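Local coordinates for protein putative glucoamylase (Bacteroides uniformis, PDB 4GL3) that probably hydrolyses glycosidic bonds of glucose-containing oligo- or polysaccharides, as a putative glucoamylase of the six-hairpin glycosidase type, at residues Lys143-Pro146 and Thr147-Arg150; Asn157-Gln161 and Ala162-Phe166. All coordinates share one frame; numbering follows the deposited sequence.

Contact 1 (Lys143-Pro146 and Thr147-Arg150)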
ATOM      1  N   LYS A 143       9.502  22.221  -8.737  1.00 38.39           N
ATOM      2  CA  LYS A 143      10.184  23.521  -8.704  0.50 40.32           C
ATOM      3  C   LYS A 143      11.516  23.464  -9.439  1.00 39.74           C
ATOM      4  O   LYS A 143      12.196  22.446  -9.419  1.00 37.50           O
ATOM      5  CB  LYS A 143      10.464  23.955  -7.264  0.50 39.81           C
ATOM      6  CG  LYS A 143       9.232  24.091  -6.403  0.50 40.64           C
ATOM      7  CD  LYS A 143       9.552  24.927  -5.187  0.50 41.72           C
ATOM      8  CE  LYS A 143       8.298  25.532  -4.599  0.50 41.89           C
ATOM      9  NZ  LYS A 143       8.723  26.567  -3.633  0.50 43.62           N
ATOM     10  N   ASP A 144      11.895  24.554 -10.069  1.00 44.42           N
ATOM     11  CA  ASP A 144      13.192  24.644 -10.703  1.00 48.48           C
ATOM     12  C   ASP A 144      14.192  25.116  -9.632  1.00 48.59           C
ATOM     13  O   ASP A 144      14.476  26.297  -9.522  1.00 50.63           O
ATOM     14  CB  ASP A 144      13.123  25.647 -11.876  1.00 49.29           C
ATOM     15  CG  ASP A 144      14.464  25.818 -12.585  1.00 52.98           C
ATOM     16  OD1 ASP A 144      15.365  24.952 -12.438  1.00 51.61           O
ATOM     17  OD2 ASP A 144      14.629  26.838 -13.277  1.00 60.66           O
ATOM     18  N   ASN A 145      14.647  24.222  -8.777  1.00 44.62           N
ATOM     19  CA  ASN A 145      15.749  24.555  -7.863  1.00 46.61           C
ATOM     20  C   ASN A 145      16.630  23.316  -7.723  1.00 40.66           C
ATOM     21  O   ASN A 145      16.263  22.248  -8.219  1.00 36.60           O
ATOM     22  CB  ASN A 145      15.246  25.084  -6.501  1.00 42.22           C
ATOM     23  CG  ASN A 145      14.518  24.022  -5.680  1.00 39.13           C
ATOM     24  OD1 ASN A 145      14.921  22.823  -5.610  1.00 40.51           O
ATOM     25  ND2 ASN A 145      13.419  24.437  -5.067  1.00 34.20           N
ATOM     26  N   PRO A 146      17.812  23.466  -7.110  1.00 43.80           N
ATOM     27  CA  PRO A 146      18.746  22.350  -7.190  1.00 38.83           C
ATOM     28  C   PRO A 146      18.226  21.062  -6.555  1.00 38.15           C
ATOM     29  O   PRO A 146      18.437  19.995  -7.131  1.00 38.51           O
ATOM     30  CB  PRO A 146      19.975  22.879  -6.462  1.00 42.69           C
ATOM     31  CG  PRO A 146      19.946  24.379  -6.740  1.00 43.73           C
ATOM     32  CD  PRO A 146      18.478  24.723  -6.681  1.00 45.76           C
ATOM     33  N   THR A 147      17.546  21.155  -5.408  1.00 32.79           N
ATOM     34  CA  THR A 147      17.065  19.975  -4.728  1.00 34.98           C
ATOM     35  C   THR A 147      15.994  19.241  -5.547  1.00 34.48           C
ATOM     36  O   THR A 147      16.045  18.023  -5.708  1.00 29.63           O
ATOM     37  CB  THR A 147      16.531  20.319  -3.335  1.00 33.07           C
ATOM     38  OG1 THR A 147      17.604  20.847  -2.557  1.00 33.71           O
ATOM     39  CG2 THR A 147      15.962  19.113  -2.636  1.00 28.76           C
ATOM     40  N   GLU A 148      15.037  19.977  -6.091  1.00 31.90           N
ATOM     41  CA  GLU A 148      13.897  19.331  -6.736  1.00 32.59           C
ATOM     42  C   GLU A 148      14.276  18.923  -8.155  1.00 31.28           C
ATOM     43  O   GLU A 148      13.769  17.934  -8.656  1.00 31.90           O
ATOM     44  CB  GLU A 148      12.624  20.197  -6.698  1.00 34.91           C
ATOM     45  CG  GLU A 148      12.229  20.568  -5.277  1.00 37.22           C
ATOM     46  CD  GLU A 148      10.800  21.070  -5.120  1.00 40.07           C
ATOM     47  OE1 GLU A 148       9.988  20.992  -6.086  1.00 35.59           O
ATOM     48  OE2 GLU A 148      10.480  21.511  -3.986  1.00 40.32           O
ATOM     49  N   ASN A 149      15.188  19.645  -8.789  1.00 31.43           N
ATOM     50  CA  ASN A 149      15.691  19.209 -10.086  1.00 32.71           C
ATOM     51  C   ASN A 149      16.343  17.845  -9.930  1.00 32.25           C
ATOM     52  O   ASN A 149      16.136  16.964 -10.769  1.00 28.67           O
ATOM     53  CB  ASN A 149      16.671  20.214 -10.694  1.00 35.27           C
ATOM     54  CG  ASN A 149      15.999  21.507 -11.127  1.00 38.91           C
ATOM     55  OD1 ASN A 149      14.770  21.571 -11.294  1.00 41.16           O
ATOM     56  ND2 ASN A 149      16.806  22.555 -11.313  1.00 37.04           N
ATOM     57  N   ARG A 150      17.072  17.665  -8.828  1.00 31.63           N
ATOM     58  CA  ARG A 150      17.841  16.446  -8.599  1.00 32.99           C
ATOM     59  C   ARG A 150      16.925  15.292  -8.190  1.00 28.17           C
ATOM     60  O   ARG A 150      17.125  14.172  -8.618  1.00 25.70           O
ATOM     61  CB  ARG A 150      18.870  16.702  -7.527  1.00 36.26           C
ATOM     62  CG  ARG A 150      19.848  15.557  -7.274  1.00 44.77           C
ATOM     63  CD  ARG A 150      21.090  15.688  -8.149  1.00 77.67           C
ATOM     64  NE  ARG A 150      21.053  14.815  -9.326  1.00 65.09           N
ATOM     65  CZ  ARG A 150      21.613  13.606  -9.411  1.00 75.02           C
ATOM     66  NH1 ARG A 150      22.277  13.078  -8.379  1.00 90.75           N
ATOM     67  NH2 ARG A 150      21.504  12.903 -10.545  1.00 73.50           N
TER
HETATM   68  O   HOH W   1      11.970  23.059  -2.610  1.00 35.96           O
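Glu148 OE2 is gripped by two partners: a water 2.6 Å from Glu148 OE2 donates a hydrogen to it and also accepts from Asn145 ND2, and Arg75 at the start of helix 75-90 forms a salt bridge with it. The other oxygen, Glu148 OE1, accepts the backbone N-H of Lys143 at 3.0 Å from OE1 to Lys143 N, the donor standing 37° out of the carboxylate plane. The aliphatic part of Lys143 lies against the same carboxylate, its CG 3.2 Å from Glu148 OE1. Asn145 is the N-cap of helix 146-161. Its CG sits between its own backbone N and carbonyl carbon (chi1 67°), which swings OD1 back over the first turn to receive Glu148 N at 2.9 Å from Asn145 OD1. The first turn closes as Asn149 N bonds Asn145 O over 2.9 Å. Farther round, Asn149 ND2 gives a nearly straight bond to Asp144 OD1, 3.0 Å away and close to the amide plane, while Asn149 OD1 and Lys143 O both accept from Arg152. The buried carboxylate of Glu148 thus has partners on both oxygens, and the nearby Arg75 would probably favour its ionised form.

Contact 2 (Asn157-Gln161 and Ala162-Phe166); sequences NLWRQ and AEWNF
Leu158, directed at Phe131 and Leu134 of helix 124-140, brings its carbonyl O to 3.3 Å from Ala162 N. Trp159 follows and supplies the aromatic part of the contact. Its CG lies anti to the backbone N (chi1 168°), and from there the indole reaches forward beyond the last turn, where CZ3 comes to 3.5 Å from Trp164 NE1 and 4.0 Å from Trp164 CZ2. The two side chains cross at about a right angle and the ring planes are inclined by 55°, an oblique aromatic pair. On its pyrrole side Trp159 NE1 is hydrogen-bonded to Asp405. This is the C-terminal end of helix 146-161: Trp159 O takes a weak bond from Ala162 N, and a water donates to both Trp159 O, at 2.8 Å, and Ala162 O, bridging the final turn to the departing chain. An alanine in place of Trp164 would probably leave CZ3 of Trp159 without its indole neighbour and open a gap beside Leu202 and Met100. Past Arg160, whose carbonyl O accepts from Thr208, Gln161 places its O 3.7 Å from Glu163 CG. Glu163 centres an inverse gamma turn, and its OE1 is hydrogen-bonded to His98.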
ATOM      1  N   ASN A 157      15.642   8.395 -13.655  1.00 27.11           N
ATOM      2  CA  ASN A 157      16.655   7.385 -13.932  0.60 26.13           C
ATOM      3  C   ASN A 157      16.356   6.031 -13.262  1.00 23.42           C
ATOM      4  O   ASN A 157      16.465   4.969 -13.898  1.00 25.86           O
ATOM      5  CB  ASN A 157      18.030   7.918 -13.524  0.60 28.58           C
ATOM      6  CG  ASN A 157      19.129   6.945 -13.808  0.60 31.98           C
ATOM      7  OD1 ASN A 157      19.642   6.310 -12.883  0.60 38.82           O
ATOM      8  ND2 ASN A 157      19.468   6.780 -15.083  0.60 26.14           N
ATOM      9  N   LEU A 158      15.957   6.048 -11.992  1.00 23.14           N
ATOM     10  CA  LEU A 158      15.483   4.828 -11.312  1.00 22.36           C
ATOM     11  C   LEU A 158      14.324   4.194 -12.052  1.00 24.63           C
ATOM     12  O   LEU A 158      14.293   2.963 -12.301  1.00 23.02           O
ATOM     13  CB  LEU A 158      15.064   5.116  -9.861  1.00 23.54           C
ATOM     14  CG  LEU A 158      16.183   5.398  -8.876  1.00 24.76           C
ATOM     15  CD1 LEU A 158      15.571   5.738  -7.518  1.00 19.98           C
ATOM     16  CD2 LEU A 158      17.107   4.193  -8.767  1.00 20.68           C
ATOM     17  N   TRP A 159      13.354   5.019 -12.430  1.00 24.63           N
ATOM     18  CA  TRP A 159      12.199   4.508 -13.165  1.00 23.59           C
ATOM     19  C   TRP A 159      12.628   3.878 -14.504  1.00 25.23           C
ATOM     20  O   TRP A 159      12.172   2.791 -14.830  1.00 23.20           O
ATOM     21  CB  TRP A 159      11.189   5.638 -13.374  1.00 23.88           C
ATOM     22  CG  TRP A 159      10.070   5.385 -14.336  1.00 23.37           C
ATOM     23  CD1 TRP A 159       9.736   6.175 -15.414  1.00 24.23           C
ATOM     24  CD2 TRP A 159       9.071   4.361 -14.277  1.00 21.53           C
ATOM     25  NE1 TRP A 159       8.615   5.678 -16.040  1.00 22.71           N
ATOM     26  CE2 TRP A 159       8.192   4.568 -15.361  1.00 20.84           C
ATOM     27  CE3 TRP A 159       8.859   3.262 -13.448  1.00 21.16           C
ATOM     28  CZ2 TRP A 159       7.143   3.710 -15.639  1.00 24.31           C
ATOM     29  CZ3 TRP A 159       7.792   2.421 -13.709  1.00 22.38           C
ATOM     30  CH2 TRP A 159       6.948   2.643 -14.808  1.00 22.54           C
ATOM     31  N   ARG A 160      13.503   4.550 -15.267  1.00 22.58           N
ATOM     32  CA  ARG A 160      13.962   3.993 -16.537  1.00 23.94           C
ATOM     33  C   ARG A 160      14.826   2.701 -16.365  1.00 26.35           C
ATOM     34  O   ARG A 160      14.829   1.856 -17.248  1.00 22.50           O
ATOM     35  CB  ARG A 160      14.702   5.022 -17.384  1.00 26.04           C
ATOM     36  CG  ARG A 160      13.804   6.172 -17.881  1.00 28.99           C
ATOM     37  CD  ARG A 160      14.642   7.250 -18.546  1.00 35.77           C
ATOM     38  NE  ARG A 160      15.194   6.698 -19.774  1.00 35.65           N
ATOM     39  CZ  ARG A 160      14.514   6.556 -20.905  1.00 34.24           C
ATOM     40  NH1 ARG A 160      13.242   6.944 -21.004  1.00 36.22           N
ATOM     41  NH2 ARG A 160      15.116   6.004 -21.932  1.00 40.47           N
ATOM     42  N   GLN A 161      15.433   2.519 -15.204  1.00 22.37           N
ATOM     43  CA  GLN A 161      16.291   1.350 -14.949  1.00 24.71           C
ATOM     44  C   GLN A 161      15.532   0.117 -14.409  1.00 20.59           C
ATOM     45  O   GLN A 161      16.138  -0.964 -14.294  1.00 23.20           O
ATOM     46  CB  GLN A 161      17.447   1.732 -14.023  1.00 21.04           C
ATOM     47  CG  GLN A 161      18.493   2.647 -14.613  1.00 26.32           C
ATOM     48  CD  GLN A 161      19.723   2.838 -13.673  1.00 49.94           C
ATOM     49  OE1 GLN A 161      19.627   2.737 -12.442  1.00 41.88           O
ATOM     50  NE2 GLN A 161      20.876   3.088 -14.259  1.00 48.14           N
ATOM     51  N   ALA A 162      14.224   0.257 -14.114  1.00 23.20           N
ATOM     52  CA  ALA A 162      13.451  -0.833 -13.514  1.00 19.29           C
ATOM     53  C   ALA A 162      13.050  -1.801 -14.635  1.00 21.37           C
ATOM     54  O   ALA A 162      12.230  -1.444 -15.471  1.00 24.66           O
ATOM     55  CB  ALA A 162      12.222  -0.337 -12.775  1.00 20.78           C
ATOM     56  N   GLU A 163      13.620  -3.026 -14.617  1.00 22.61           N
ATOM     57  CA  GLU A 163      13.489  -3.992 -15.743  1.00 23.30           C
ATOM     58  C   GLU A 163      12.275  -4.917 -15.593  1.00 21.42           C
ATOM     59  O   GLU A 163      12.406  -6.134 -15.399  1.00 20.62           O
ATOM     60  CB  GLU A 163      14.761  -4.827 -15.899  1.00 24.60           C
ATOM     61  CG  GLU A 163      16.018  -4.049 -16.279  1.00 24.06           C
ATOM     62  CD  GLU A 163      17.261  -4.909 -16.074  1.00 26.87           C
ATOM     63  OE1 GLU A 163      17.269  -6.092 -16.528  1.00 25.62           O
ATOM     64  OE2 GLU A 163      18.191  -4.424 -15.399  1.00 26.14           O
ATOM     65  N   TRP A 164      11.082  -4.339 -15.698  1.00 18.12           N
ATOM     66  CA  TRP A 164       9.840  -5.115 -15.483  1.00 20.49           C
ATOM     67  C   TRP A 164       9.811  -6.400 -16.340  1.00 20.18           C
ATOM     68  O   TRP A 164       9.495  -7.487 -15.830  1.00 23.67           O
ATOM     69  CB  TRP A 164       8.596  -4.238 -15.756  1.00 20.49           C
ATOM     70  CG  TRP A 164       8.632  -2.985 -14.943  1.00 19.78           C
ATOM     71  CD1 TRP A 164       8.990  -1.756 -15.365  1.00 22.57           C
ATOM     72  CD2 TRP A 164       8.335  -2.869 -13.550  1.00 19.94           C
ATOM     73  NE1 TRP A 164       8.986  -0.863 -14.317  1.00 20.95           N
ATOM     74  CE2 TRP A 164       8.572  -1.522 -13.186  1.00 19.15           C
ATOM     75  CE3 TRP A 164       7.919  -3.779 -12.564  1.00 22.79           C
ATOM     76  CZ2 TRP A 164       8.410  -1.059 -11.869  1.00 21.26           C
ATOM     77  CZ3 TRP A 164       7.767  -3.340 -11.257  1.00 25.31           C
ATOM     78  CH2 TRP A 164       8.018  -1.979 -10.907  1.00 21.86           C
ATOM     79  N   ASN A 165      10.146  -6.268 -17.612  1.00 20.25           N
ATOM     80  CA  ASN A 165       9.960  -7.402 -18.512  0.60 20.55           C
ATOM     81  C   ASN A 165      10.901  -8.564 -18.236  1.00 20.82           C
ATOM     82  O   ASN A 165      10.564  -9.700 -18.579  1.00 24.49           O
ATOM     83  CB  ASN A 165      10.010  -7.037 -19.995  0.60 21.07           C
ATOM     84  CG  ASN A 165       9.409  -8.130 -20.861  0.60 23.49           C
ATOM     85  OD1 ASN A 165       8.261  -8.506 -20.668  0.60 26.04           O
ATOM     86  ND2 ASN A 165      10.185  -8.642 -21.834  0.60 24.47           N
ATOM     87  N   PHE A 166      12.048  -8.304 -17.588  1.00 21.19           N
ATOM     88  CA  PHE A 166      12.926  -9.392 -17.136  1.00 22.17           C
ATOM     89  C   PHE A 166      12.153 -10.403 -16.269  1.00 23.25           C
ATOM     90  O   PHE A 166      12.426 -11.592 -16.330  1.00 20.05           O
ATOM     91  CB  PHE A 166      14.101  -8.797 -16.352  1.00 22.01           C
ATOM     92  CG  PHE A 166      15.025  -9.823 -15.752  1.00 22.56           C
ATOM     93  CD1 PHE A 166      15.951 -10.507 -16.562  1.00 22.12           C
ATOM     94  CD2 PHE A 166      14.923 -10.167 -14.422  1.00 22.24           C
ATOM     95  CE1 PHE A 166      16.797 -11.437 -16.007  1.00 21.92           C
ATOM     96  CE2 PHE A 166      15.756 -11.132 -13.878  1.00 22.27           C
ATOM     97  CZ  PHE A 166      16.701 -11.725 -14.675  1.00 19.42           C
TER
HETATM   98  O   HOH W   2      10.649   0.794 -16.044  1.00 24.04           O

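How the contacts relate
Both contacts belong to helix 146-161, contact 1 at its N-terminal end and contact 2 where it gives way to the loop leading to strand 177-178; their centres lie about 23 Å apart and they do not touch. Contact 1 is at the surface, about 27 Å from the chain centre, and is chiefly polar, with a side-chain cap and charged partners reaching toward helix 75-90. Contact 2 is partly buried and relies on aromatic and apolar surfaces set against helices 124-140 and 197-205, with few direct polar bonds between its segments. A water bridges the segments in each, joining side chains in contact 1 but backbone carbonyls in contact 2.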